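Dendroaspis polylepis MT9 (Dendroaspis polylepis, PDB 6R5M) antagonizes the muscarinic M2 acetylcholine receptor, selectively among muscarinic subtypes, and reverses the arterial relaxation that M2 agonists induce. Local coordinates at residues I2-I7 against S52-Y57; C17-C22 against R34-P39; M25-W30 against V42-V47. All coordinates share one frame; numbering follows the deposited sequence. Where two conformers were deposited one is given.

Contact 1: residues I2-I7 against S52-Y57; sequences ICHIQI and SDKCNY
In this three-finger toxin, probably of the short-chain subfamily, the C-terminal tail folds back onto strand 2-4 of the first finger, at the disulfide-bonded core from which the fingers extend. Residues 52-57 form no regular strand, so the tail is held by individual bonds. A type II turn from Ser52 to Cys55 presents the N-H of Lys54 to Ile2 O, a nearly straight bond (2.8 Å, 173° at the hydrogen) that meets the carbonyl from above its plane. One residue earlier Asp53, its CG beside its own backbone N, brings OD1 to Ile2 N at 2.8 Å; the amide lies above the carboxylate plane. Ile2 is thus gripped at both N and O, while its side chain crosses the same carboxylate obliquely, CD1 nearest OD2.

The side-chain amide of Asn56 clasps the backbone of His4 in the way a neighbouring strand would. Asn56 OD1 accepts from His4 N at 2.8 Å, in plane and on a lone pair, and Asn56 ND2 donates to His4 O at 2.9 Å, again along a lone pair. Asn56 CG takes the crowded position between N and carbonyl carbon (chi1 67°), which turns the amide toward the strand. ND2 also donates to Tyr23 O, so this buried amide ties the first finger to the central one.

His4 contributes its ring as well. The edge of Tyr57 is directed at the imidazole face in an offset edge-to-face pair, centroids 5.7 Å apart and planes at 67°. OXT of the same tyrosine's terminal carboxylate forms a salt bridge with Lys24 NZ. At the imidazole edge Lys54 O lies in the ring plane, and one water joins the two residues, 2.8 Å from His4 NE2 and donating to Lys54 O.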
# COMPACT_ATOMS: atom_id res chain seq x y z
N ILE A 2 -9.72 -1.38 -5.27
CA ILE A 2 -9.84 -1.75 -3.86
C ILE A 2 -8.44 -2.10 -3.36
O ILE A 2 -7.79 -3.00 -3.91
CB ILE A 2 -10.88 -2.89 -3.64
CG1 ILE A 2 -12.32 -2.41 -4.02
CG2 ILE A 2 -10.83 -3.43 -2.19
CD1 ILE A 2 -13.31 -3.51 -4.37
N CYS A 3 -7.95 -1.39 -2.34
CA CYS A 3 -6.60 -1.57 -1.79
C CYS A 3 -6.62 -1.94 -0.32
O CYS A 3 -7.42 -1.38 0.44
CB CYS A 3 -5.74 -0.33 -2.03
SG CYS A 3 -5.70 0.27 -3.74
N HIS A 4 -5.65 -2.78 0.10
CA HIS A 4 -5.41 -3.11 1.52
C HIS A 4 -4.91 -1.81 2.17
O HIS A 4 -4.12 -1.08 1.56
CB HIS A 4 -4.33 -4.20 1.67
CG HIS A 4 -4.76 -5.58 1.28
ND1 HIS A 4 -5.49 -6.39 2.15
CD2 HIS A 4 -4.49 -6.29 0.15
CE1 HIS A 4 -5.68 -7.53 1.50
NE2 HIS A 4 -5.09 -7.52 0.30
N ILE A 5 -5.44 -1.47 3.37
CA ILE A 5 -5.03 -0.27 4.10
C ILE A 5 -4.36 -0.69 5.37
O ILE A 5 -4.84 -1.58 6.06
CB ILE A 5 -6.19 0.75 4.37
CG1 ILE A 5 -6.86 1.21 3.05
CG2 ILE A 5 -5.73 1.96 5.22
CD1 ILE A 5 -6.11 2.25 2.18
N GLN A 6 -3.26 -0.01 5.70
CA GLN A 6 -2.53 -0.27 6.93
C GLN A 6 -3.08 0.57 8.08
O GLN A 6 -3.15 1.80 7.99
CB GLN A 6 -1.02 -0.01 6.73
CG GLN A 6 -0.14 -0.54 7.86
CD GLN A 6 0.00 -2.06 7.89
OE1 GLN A 6 -0.36 -2.79 6.96
NE2 GLN A 6 0.55 -2.56 8.99
N ILE A 7 -3.54 -0.11 9.15
CA ILE A 7 -4.07 0.46 10.39
C ILE A 7 -3.42 -0.34 11.53
O ILE A 7 -3.51 -1.57 11.53
CB ILE A 7 -5.63 0.39 10.47
CG1 ILE A 7 -6.29 1.10 9.26
CG2 ILE A 7 -6.14 1.01 11.80
CD1 ILE A 7 -7.81 0.91 9.11
N SER A 52 -4.47 -3.75 -9.40
CA SER A 52 -5.64 -4.64 -9.36
C SER A 52 -6.17 -4.77 -7.93
O SER A 52 -5.43 -4.51 -6.99
CB SER A 52 -5.31 -6.00 -9.96
OG SER A 52 -4.29 -6.65 -9.22
N ASP A 53 -7.47 -5.10 -7.76
CA ASP A 53 -8.07 -5.21 -6.43
C ASP A 53 -7.30 -6.16 -5.52
O ASP A 53 -6.96 -7.27 -5.94
CB ASP A 53 -9.54 -5.66 -6.49
CG ASP A 53 -10.53 -4.67 -7.09
OD1 ASP A 53 -10.22 -3.45 -7.12
OD2 ASP A 53 -11.61 -5.11 -7.53
N LYS A 54 -7.01 -5.69 -4.28
CA LYS A 54 -6.32 -6.42 -3.20
C LYS A 54 -4.87 -6.83 -3.57
O LYS A 54 -4.31 -7.72 -2.93
CB LYS A 54 -7.17 -7.63 -2.75
CG LYS A 54 -8.58 -7.23 -2.27
CD LYS A 54 -9.48 -8.41 -1.98
CE LYS A 54 -10.23 -8.88 -3.21
NZ LYS A 54 -11.19 -9.95 -2.89
N CYS A 55 -4.26 -6.15 -4.57
CA CYS A 55 -2.92 -6.47 -5.07
C CYS A 55 -1.80 -6.15 -4.09
O CYS A 55 -0.76 -6.82 -4.14
CB CYS A 55 -2.67 -5.82 -6.43
SG CYS A 55 -2.58 -4.01 -6.38
N ASN A 56 -1.97 -5.10 -3.25
CA ASN A 56 -0.93 -4.65 -2.32
C ASN A 56 -0.91 -5.42 -0.98
O ASN A 56 -0.71 -4.81 0.07
CB ASN A 56 -1.05 -3.12 -2.10
CG ASN A 56 -2.31 -2.68 -1.38
OD1 ASN A 56 -3.38 -3.27 -1.51
ND2 ASN A 56 -2.21 -1.60 -0.60
N TYR A 57 -1.07 -6.75 -1.03
CA TYR A 57 -1.05 -7.59 0.17
C TYR A 57 0.34 -7.61 0.84
O TYR A 57 0.42 -7.30 2.05
CB TYR A 57 -1.60 -8.99 -0.15
CG TYR A 57 -1.53 -9.97 1.01
CD1 TYR A 57 -2.54 -10.00 1.97
CD2 TYR A 57 -0.47 -10.85 1.14
CE1 TYR A 57 -2.47 -10.89 3.05
CE2 TYR A 57 -0.39 -11.74 2.21
CZ TYR A 57 -1.40 -11.76 3.16
OH TYR A 57 -1.34 -12.62 4.22
OXT TYR A 57 1.35 -7.88 0.14
O HOH W 1 -4.55 -9.83 -1.10

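Contact 2: residues C17-C22 against R34-P39; sequences CEENSC and RGCGCP. With PGO (S-1,2-propanediol), chain F; SO4 (sulfate ion), chain D.
The tight end of this contact is the Cys17-Cys36 disulfide, one of the four disulfides that hold together the core of the three-finger fold. Both SG atoms stand anti to their carbonyl carbons, and with chi3 at -68° the bond holds Cys17 CB and Cys36 CB 3.5 Å apart, a separation set by the covalent link. At Cys22 and Cys36 the backbones form an antiparallel non-hydrogen-bonded pair whose side chains diverge, with Cys22 CA-H directed at Gly35 O (3.4 Å). Next, Gly37 N donates to Ser21 O at 2.8 Å, but the bond is bent (136°) and the donor stands well above the carbonyl plane. Gly37 has positive phi (76°), suited to a residue without a side chain, where the strand gives way to loop.

The outer side is looser. Glu19, bent at chi2, folds back over the 36-37 backbone, leaving OE1 3.3 Å from Cys36 CB. A propanediol, probably from the crystallisation liquor, lies beside Glu19 and Gly37, and its O2 shares a long hydrogen bond of 3.3 Å with Ser21 OG. Arg34 NH1 and NH2 donate to O4 and O2 of a sulfate, also probably from the liquor, both at 2.8 Å.

Segment 17-22 is the link between strands 14-16 and 22-27, pinned here to the end of strand 30-36; Cys22 is bonded to Cys3 of strand 2-4, and Cys38 reaches Cys49 on strand 45-50.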
# COMPACT_ATOMS: atom_id res chain seq x y z
N CYS A 17 -10.50 2.90 -3.52
CA CYS A 17 -9.73 4.08 -3.96
C CYS A 17 -10.23 4.64 -5.27
O CYS A 17 -10.63 3.87 -6.16
CB CYS A 17 -8.23 3.76 -4.04
SG CYS A 17 -7.57 2.83 -2.63
N GLU A 18 -10.14 5.98 -5.42
CA GLU A 18 -10.44 6.70 -6.65
C GLU A 18 -9.29 6.44 -7.62
O GLU A 18 -9.50 6.43 -8.84
CB GLU A 18 -10.54 8.21 -6.37
CG GLU A 18 -11.90 8.66 -5.86
CD GLU A 18 -11.88 10.03 -5.22
OE1 GLU A 18 -11.79 11.04 -5.97
OE2 GLU A 18 -11.94 10.11 -3.97
N GLU A 19 -8.07 6.24 -7.07
CA GLU A 19 -6.84 5.93 -7.80
C GLU A 19 -6.90 4.54 -8.41
O GLU A 19 -7.53 3.64 -7.84
CB GLU A 19 -5.59 6.02 -6.89
CG GLU A 19 -5.31 7.39 -6.30
CD GLU A 19 -5.93 7.66 -4.93
OE1 GLU A 19 -6.85 6.93 -4.53
OE2 GLU A 19 -5.48 8.62 -4.27
N ASN A 20 -6.21 4.35 -9.53
CA ASN A 20 -6.10 3.09 -10.24
C ASN A 20 -5.07 2.16 -9.55
O ASN A 20 -5.16 0.94 -9.70
CB ASN A 20 -5.68 3.35 -11.67
CG ASN A 20 -5.82 2.17 -12.58
OD1 ASN A 20 -6.84 1.46 -12.59
ND2 ASN A 20 -4.81 1.97 -13.37
N SER A 21 -4.13 2.73 -8.77
CA SER A 21 -3.08 1.97 -8.10
C SER A 21 -3.21 1.82 -6.58
O SER A 21 -3.91 2.58 -5.91
CB SER A 21 -1.70 2.54 -8.43
OG SER A 21 -1.47 2.66 -9.82
N CYS A 22 -2.55 0.78 -6.08
CA CYS A 22 -2.39 0.43 -4.67
C CYS A 22 -0.89 0.44 -4.42
O CYS A 22 -0.10 0.25 -5.36
CB CYS A 22 -2.96 -0.95 -4.37
SG CYS A 22 -4.71 -1.17 -4.77
N ARG A 34 0.39 1.04 3.59
CA ARG A 34 -0.33 0.30 2.56
C ARG A 34 -1.58 1.12 2.30
O ARG A 34 -2.32 1.43 3.24
CB ARG A 34 -0.75 -1.11 3.01
CG ARG A 34 0.35 -2.17 3.04
CD ARG A 34 -0.20 -3.58 3.15
NE ARG A 34 -1.13 -3.70 4.27
CZ ARG A 34 -1.96 -4.72 4.47
NH1 ARG A 34 -1.96 -5.76 3.64
NH2 ARG A 34 -2.79 -4.71 5.51
N GLY A 35 -1.80 1.49 1.04
CA GLY A 35 -2.98 2.27 0.71
C GLY A 35 -3.21 2.54 -0.76
O GLY A 35 -2.76 1.78 -1.62
N CYS A 36 -3.91 3.65 -1.02
CA CYS A 36 -4.32 4.13 -2.33
C CYS A 36 -3.18 4.87 -3.05
O CYS A 36 -2.38 5.54 -2.41
CB CYS A 36 -5.55 5.04 -2.20
SG CYS A 36 -6.96 4.28 -1.36
N GLY A 37 -3.17 4.79 -4.37
CA GLY A 37 -2.18 5.47 -5.22
C GLY A 37 -0.80 4.84 -5.26
O GLY A 37 -0.60 3.72 -4.77
N CYS A 38 0.16 5.54 -5.89
CA CYS A 38 1.55 5.09 -5.99
C CYS A 38 2.49 6.24 -5.62
O CYS A 38 2.75 7.12 -6.44
CB CYS A 38 1.87 4.52 -7.37
SG CYS A 38 3.56 3.84 -7.52
N PRO A 39 2.94 6.31 -4.35
CA PRO A 39 3.83 7.40 -3.95
C PRO A 39 5.29 7.18 -4.36
O PRO A 39 5.73 6.05 -4.53
CB PRO A 39 3.67 7.46 -2.42
CG PRO A 39 2.87 6.25 -2.03
CD PRO A 39 2.72 5.37 -3.23
C1 PGO F . -2.52 6.41 -8.95
C2 PGO F . -2.87 6.62 -10.40
C3 PGO F . -4.33 6.91 -10.58
O1 PGO F . -1.99 7.60 -8.36
O2 PGO F . -2.51 5.47 -11.15
S SO4 D . -4.00 -7.90 5.87
O1 SO4 D . -5.00 -8.97 6.11
O2 SO4 D . -4.49 -6.66 6.45
O3 SO4 D . -2.73 -8.27 6.48
O4 SO4 D . -3.81 -7.73 4.42

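Contact 3: residues M25-W30 against V42-V47; sequences MSVRGW and VRPRQV
The flat group in contact where fingers II and III of the three-finger fold lie side by side is the guanidinium of Arg45, which Met25 SD meets obliquely, at neither a clear face nor a clear edge, with NH1 3.6 Å from the sulfur. Arg45 bends at chi2 and chi3, so its CG and CD also pass over the thioether before NH1 reaches it. Met25 extends with CG anti to the backbone N (chi1 -165°), then turns at chi3, which carries CE across to Val47 CG2 at 3.7 Å. Met25, Val27, Arg45 and Val47 all point to one face of the sheet; Ile32 of strand 30-36 touches the first three, and Pro39 and Ala41 pack on Met25 and Val47.

The backbone evidence for the pairing is strongest at Ser26 and Gln46, an antiparallel hydrogen-bonded pair. Ser26 N donates to Gln46 O and Gln46 N to Ser26 O, both at 2.8 Å; both bonds are close to straight and run nearly along the C=O axes. Met25 and Val47 follow as a non-hydrogen-bonded pair, where Met25 CA-H also points at Gln46 O. The short segments 25-27 and 45-47 run at 151° to each other, their axes 4.7 Å apart at closest approach.

At its tip finger II reverses in a type I' turn from Val27 to Trp30, with Arg28 and Gly29 at positive phi, while finger III carries a cis peptide before Pro44. Val27 CG2 lies alongside the proline ring, 3.7 Å from Pro44 CG. A water bridges the two tips, accepting from Arg28 N and donating to Pro44 O at 2.7 Å.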
# COMPACT_ATOMS: atom_id res chain seq x y z
N MET A 25 4.48 0.28 1.15
CA MET A 25 5.72 0.98 1.46
C MET A 25 6.42 0.33 2.64
O MET A 25 5.79 0.09 3.67
CB MET A 25 5.45 2.47 1.70
CG MET A 25 6.72 3.31 1.67
SD MET A 25 6.39 5.07 1.83
CE MET A 25 6.19 5.50 0.13
N SER A 26 7.72 0.01 2.46
CA SER A 26 8.53 -0.63 3.50
C SER A 26 9.93 -0.04 3.68
O SER A 26 10.49 0.56 2.76
CB SER A 26 8.55 -2.15 3.33
OG SER A 26 9.27 -2.55 2.19
N VAL A 27 10.48 -0.23 4.88
CA VAL A 27 11.86 0.14 5.25
C VAL A 27 12.43 -1.04 6.04
O VAL A 27 11.86 -1.45 7.05
CB VAL A 27 12.07 1.53 5.92
CG1 VAL A 27 11.26 1.70 7.18
CG2 VAL A 27 13.55 1.81 6.18
N ARG A 28 13.54 -1.63 5.55
CA ARG A 28 14.18 -2.82 6.14
C ARG A 28 13.17 -4.00 6.27
O ARG A 28 13.25 -4.74 7.24
CB ARG A 28 14.84 -2.49 7.51
CG ARG A 28 16.32 -2.10 7.46
CD ARG A 28 16.82 -1.72 8.86
NE ARG A 28 18.24 -1.37 8.88
CZ ARG A 28 18.83 -0.66 9.85
NH1 ARG A 28 18.12 -0.19 10.86
NH2 ARG A 28 20.12 -0.38 9.78
N GLY A 29 12.23 -4.13 5.33
CA GLY A 29 11.19 -5.17 5.38
C GLY A 29 9.95 -4.83 6.19
O GLY A 29 8.89 -5.43 5.99
N TRP A 30 10.08 -3.85 7.11
CA TRP A 30 8.99 -3.38 7.97
C TRP A 30 8.04 -2.49 7.16
O TRP A 30 8.47 -1.48 6.58
CB TRP A 30 9.54 -2.60 9.18
CG TRP A 30 10.51 -3.38 10.01
CD1 TRP A 30 11.87 -3.26 9.99
CD2 TRP A 30 10.21 -4.44 10.93
NE1 TRP A 30 12.43 -4.16 10.87
CE2 TRP A 30 11.43 -4.89 11.46
CE3 TRP A 30 9.01 -5.05 11.36
CZ2 TRP A 30 11.50 -5.94 12.39
CZ3 TRP A 30 9.09 -6.11 12.25
CH2 TRP A 30 10.32 -6.55 12.75
N VAL A 42 12.70 7.23 -2.08
CA VAL A 42 14.12 6.92 -2.26
C VAL A 42 14.58 6.03 -1.10
O VAL A 42 13.96 6.06 -0.03
CB VAL A 42 14.98 8.22 -2.36
CG1 VAL A 42 16.35 7.94 -2.98
CG2 VAL A 42 14.26 9.31 -3.16
N ARG A 43 15.66 5.24 -1.30
CA ARG A 43 16.29 4.34 -0.32
C ARG A 43 16.46 5.04 1.05
O ARG A 43 16.74 6.24 1.08
CB ARG A 43 17.67 3.86 -0.83
CG ARG A 43 17.61 2.83 -1.95
CD ARG A 43 19.00 2.48 -2.43
NE ARG A 43 18.99 1.69 -3.66
CZ ARG A 43 20.08 1.21 -4.27
NH1 ARG A 43 21.29 1.44 -3.75
NH2 ARG A 43 19.98 0.51 -5.38
N PRO A 44 16.24 4.36 2.20
CA PRO A 44 15.91 2.93 2.38
C PRO A 44 14.44 2.58 2.12
O PRO A 44 14.08 1.40 2.15
CB PRO A 44 16.33 2.68 3.83
CG PRO A 44 16.06 3.98 4.52
CD PRO A 44 16.38 5.04 3.50
N ARG A 45 13.61 3.59 1.85
CA ARG A 45 12.18 3.45 1.60
C ARG A 45 11.92 2.76 0.25
O ARG A 45 12.39 3.23 -0.79
CB ARG A 45 11.52 4.83 1.64
CG ARG A 45 10.15 4.83 2.26
CD ARG A 45 9.95 6.08 3.10
NE ARG A 45 10.19 7.31 2.35
CZ ARG A 45 9.30 8.27 2.15
NH1 ARG A 45 8.06 8.15 2.63
NH2 ARG A 45 9.62 9.36 1.47
N GLN A 46 11.19 1.64 0.29
CA GLN A 46 10.90 0.83 -0.90
C GLN A 46 9.40 0.77 -1.12
O GLN A 46 8.67 0.42 -0.19
CB GLN A 46 11.47 -0.60 -0.76
CG GLN A 46 12.91 -0.70 -0.30
CD GLN A 46 13.89 -0.71 -1.44
OE1 GLN A 46 14.17 -1.74 -2.05
NE2 GLN A 46 14.49 0.44 -1.73
N VAL A 47 8.94 1.10 -2.34
CA VAL A 47 7.52 1.08 -2.72
C VAL A 47 7.26 -0.04 -3.72
O VAL A 47 8.04 -0.24 -4.66
CB VAL A 47 6.95 2.42 -3.28
CG1 VAL A 47 5.45 2.56 -3.02
CG2 VAL A 47 7.69 3.63 -2.74
O HOH W 2 15.11 -0.92 3.12

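How the contacts relate
Contacts 1 and 2 are joined in the toxin core, their centres about 8 Å apart: the Cys3-Cys22 disulfide bonds one to the other, and Cys3 SG packs 3.4 Å from Cys17 SG. A second connection is Arg34, whose NE probably donates to Gln6 OE1 (2.9 Å) and whose sulfate also lies near His4. Contact 3 is farther out, its centre about 17 Å from each of the others. It touches contact 2 through Pro39, whose O lies 3.6 Å from Val47 CG2, but remains about 7 Å from contact 1 at the nearest atoms. Contacts 2 and 3 reach the same three-stranded sheet.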